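Local atomic coordinates of probable spore coat polysaccharide biosynthesis protein E (Chromobacterium violaceum ATCC 12472, PDB entry 3G8R), a protein that probably condenses an N-acylated amino sugar with phosphoenolpyruvate as a sialic acid synthase-like enzyme, with a zinc ion bound in its barrel domain. Residues 15-19 and 20-24; 325-328 and 329-333. One frame throughout, in Å; residues are numbered along the deposited sequence.

Contact 1: 15-19 and 20-24; sequences NHMGN and VEHGV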
# COMPACT_ATOMS: atom_id res chain seq x y z
N ASN A 15 -19.24 0.33 24.39
CA ASN A 15 -20.35 -0.35 23.72
C ASN A 15 -20.90 -1.57 24.47
O ASN A 15 -21.81 -2.26 23.97
CB ASN A 15 -19.98 -0.75 22.29
CG ASN A 15 -19.59 0.43 21.45
OD1 ASN A 15 -20.21 1.49 21.51
ND2 ASN A 15 -18.55 0.26 20.66
N HIS A 16 -20.35 -1.84 25.65
CA HIS A 16 -20.98 -2.81 26.54
C HIS A 16 -22.26 -2.18 27.05
O HIS A 16 -23.14 -2.86 27.59
CB HIS A 16 -20.06 -3.14 27.71
CG HIS A 16 -19.47 -1.93 28.37
ND1 HIS A 16 -18.15 -1.58 28.22
CD2 HIS A 16 -20.01 -1.01 29.20
CE1 HIS A 16 -17.90 -0.49 28.94
NE2 HIS A 16 -19.02 -0.13 29.53
N MSE A 17 -22.33 -0.86 26.88
CA MSE A 17 -23.53 -0.07 27.15
C MSE A 17 -23.89 0.03 28.63
O MSE A 17 -25.04 0.32 28.96
CB MSE A 17 -24.73 -0.58 26.33
CG MSE A 17 -24.53 -0.62 24.84
SE MSE A 17 -24.13 0.93 23.96
CE MSE A 17 -25.38 2.08 24.50
N GLY A 18 -22.91 -0.18 29.51
CA GLY A 18 -23.13 -0.27 30.94
C GLY A 18 -23.50 -1.67 31.43
O GLY A 18 -23.75 -1.87 32.63
N ASN A 19 -23.53 -2.64 30.51
CA ASN A 19 -24.08 -3.97 30.79
C ASN A 19 -23.08 -5.09 30.52
O ASN A 19 -22.62 -5.22 29.40
CB ASN A 19 -25.38 -4.16 29.98
CG ASN A 19 -26.02 -5.53 30.19
OD1 ASN A 19 -25.34 -6.51 30.55
ND2 ASN A 19 -27.32 -5.62 29.94
N VAL A 20 -22.78 -5.93 31.53
CA VAL A 20 -21.80 -7.01 31.40
C VAL A 20 -22.24 -8.23 30.60
O VAL A 20 -21.49 -8.72 29.76
CB VAL A 20 -21.31 -7.52 32.77
CG1 VAL A 20 -20.53 -8.85 32.61
CG2 VAL A 20 -20.46 -6.47 33.44
N GLU A 21 -23.42 -8.76 30.89
CA GLU A 21 -24.01 -9.83 30.10
C GLU A 21 -23.80 -9.44 28.63
O GLU A 21 -23.26 -10.23 27.83
CB GLU A 21 -25.51 -9.89 30.42
CG GLU A 21 -26.09 -11.25 30.76
CD GLU A 21 -27.49 -11.14 31.40
OE1 GLU A 21 -28.48 -10.88 30.67
OE2 GLU A 21 -27.59 -11.31 32.64
N HIS A 22 -24.22 -8.22 28.29
CA HIS A 22 -23.99 -7.66 26.95
C HIS A 22 -22.59 -7.10 26.89
O HIS A 22 -22.29 -6.09 27.49
CB HIS A 22 -25.00 -6.54 26.67
CG HIS A 22 -24.89 -5.98 25.29
ND1 HIS A 22 -24.22 -4.81 25.00
CD2 HIS A 22 -25.35 -6.45 24.10
CE1 HIS A 22 -24.27 -4.58 23.70
NE2 HIS A 22 -24.96 -5.55 23.13
N GLY A 23 -21.70 -7.75 26.19
CA GLY A 23 -20.32 -7.41 26.40
C GLY A 23 -19.65 -8.73 26.59
O GLY A 23 -18.60 -8.99 26.01
N VAL A 24 -20.28 -9.60 27.36
CA VAL A 24 -19.94 -11.01 27.24
C VAL A 24 -20.50 -11.55 25.90
O VAL A 24 -19.77 -12.19 25.14
CB VAL A 24 -20.40 -11.81 28.47
CG1 VAL A 24 -20.53 -13.29 28.14
CG2 VAL A 24 -19.41 -11.61 29.58
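N19 and H22 bind each other at the entrance to helix 21-33. The side-chain OD1 of N19 accepts the backbone N-H of H22 at 3.0 Å from H22 N, with an N-H...O angle of 170°. This is a capping bond that satisfies a backbone N-H in the turn leading into the helix. Although nearly straight at the hydrogen, it reaches OD1 from above the carbonyl plane of the amide, not along a lone pair. The N19 side chain swings CG anti to its backbone N (chi1 179°), which carries the amide forward over that turn; ND2 has a weak bond to the hydroxyl of Y233, whose ring also meets that of H22.

A weak hydrogen bond runs back into the loop, 3.4 Å from H22 ND1 to the carbonyl O of H16. The same carbonyl also takes the backbone N-H of N19, 3.0 Å from N19 N, across the type I' turn from H16 to N19. Beside it, the carbonyl O of N15 lies at the edge of the H22 imidazole, 3.4 Å from CE1. On its remaining nitrogen, NE2, the ring reaches L228 O weakly.

Apolar contact is slight: M17, a selenomethionine, runs alongside H22 in the same direction and sets CG 4.1 Å from CE1 of the ring. In a separate van der Waals contact the N19 side chain crosses that of H22 at about a right angle, N19 CG lying 3.8 Å from H22 CB with the amide and ring planes 66° apart.

Two polar side chains thus tie the loop to the helix. The N19 amide caps it, and both ring nitrogens of H22 face backbone carbonyls through weak bonds, which would be consistent with partial protonation of the imidazole without establishing it.

Contact 2: 325-328 and 329-333; sequences TPIA and ADAPV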
# COMPACT_ATOMS: atom_id res chain seq x y z
N THR A 325 32.08 -27.12 -32.98
CA THR A 325 31.72 -27.93 -34.15
C THR A 325 31.05 -27.01 -35.20
O THR A 325 30.49 -25.98 -34.83
CB THR A 325 30.75 -29.10 -33.75
OG1 THR A 325 29.69 -28.61 -32.91
CG2 THR A 325 31.49 -30.23 -33.00
N PRO A 326 31.09 -27.36 -36.50
CA PRO A 326 30.59 -26.41 -37.49
C PRO A 326 29.08 -26.22 -37.49
O PRO A 326 28.33 -27.17 -37.33
CB PRO A 326 31.04 -27.03 -38.82
CG PRO A 326 31.14 -28.48 -38.55
CD PRO A 326 31.62 -28.59 -37.13
N ILE A 327 28.65 -24.97 -37.66
CA ILE A 327 27.24 -24.62 -37.65
C ILE A 327 26.76 -24.39 -39.08
O ILE A 327 27.33 -23.57 -39.79
CB ILE A 327 26.97 -23.33 -36.84
CG1 ILE A 327 27.95 -23.16 -35.67
CG2 ILE A 327 25.45 -23.26 -36.41
CD1 ILE A 327 27.38 -23.36 -34.28
N ALA A 328 25.69 -25.07 -39.49
CA ALA A 328 25.16 -24.85 -40.83
C ALA A 328 24.53 -23.47 -40.92
O ALA A 328 24.04 -22.95 -39.94
CB ALA A 328 24.14 -25.89 -41.15
N ALA A 329 24.54 -22.87 -42.10
CA ALA A 329 23.83 -21.60 -42.28
C ALA A 329 22.34 -21.74 -41.99
O ALA A 329 21.72 -22.80 -42.23
CB ALA A 329 24.05 -21.05 -43.64
N ASP A 330 21.78 -20.64 -41.46
CA ASP A 330 20.35 -20.51 -41.06
C ASP A 330 19.97 -21.47 -39.93
O ASP A 330 18.82 -21.61 -39.55
CB ASP A 330 19.42 -20.57 -42.29
CG ASP A 330 19.55 -19.32 -43.20
OD1 ASP A 330 19.25 -19.43 -44.41
OD2 ASP A 330 19.96 -18.23 -42.73
N ALA A 331 20.97 -22.08 -39.33
CA ALA A 331 20.70 -22.97 -38.23
C ALA A 331 20.77 -22.29 -36.87
O ALA A 331 21.50 -21.31 -36.67
CB ALA A 331 21.63 -24.16 -38.27
N PRO A 332 20.02 -22.82 -35.92
CA PRO A 332 20.04 -22.25 -34.58
C PRO A 332 21.37 -22.54 -33.97
O PRO A 332 21.85 -23.66 -34.06
CB PRO A 332 18.93 -23.02 -33.85
CG PRO A 332 18.66 -24.23 -34.70
CD PRO A 332 19.02 -23.89 -36.08
N VAL A 333 21.98 -21.54 -33.36
CA VAL A 333 23.23 -21.73 -32.68
C VAL A 333 22.89 -22.33 -31.33
O VAL A 333 22.45 -21.64 -30.44
CB VAL A 333 23.92 -20.42 -32.41
CG1 VAL A 333 25.10 -20.64 -31.48
CG2 VAL A 333 24.35 -19.76 -33.69
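A329 is the first corner residue of a type II turn that runs from A328 to A331, and A329 CB lies 3.7 Å from A328 C. The peptide continues into D330, the second corner, whose backbone takes positive angles (phi 64°, psi 11°), as the third position of such a turn requires; its CB points away from 325-328. A331 closes the turn. Its backbone N-H donates to the carbonyl O of A328 with 3.2 Å between N and O, at an N-H...O angle of 144°, and the donor stands above the carbonyl plane. The methyl of A331 points back across the turn, meeting CB of A328 at 4.2 Å and CG2 of I327 at 4.3 Å. P332 follows with its CB pointing away, though its carbonyl O comes 4.3 Å from that same CG2 of I327. V333 is buried.

The turn lies in the loop between strands 321-323 and 338-340 of the SAF domain. I327 packs on A284 and V333 on V282, both in strand 281-284, while backbone bonds from A331 to A284 and V333 to V282 lay the chain beside that strand.

In the fold
Contacts 1 and 2 belong to different domains and do not touch: their centres are 83 Å apart and their nearest atoms about 69 Å, on opposite sides of the chain's centre. Contact 1 joins the loop after the first strand of the NeuB-family barrel to the helix that follows, close to the metal site. There the side chain of N15 is about 5 Å from that of H225 and about 9 Å from the zinc ion, which H202 and H225 bind. Contact 2, in the C-terminal SAF domain, shapes a surface turn away from the annotated sites. Within this chain, the two are separate local turns.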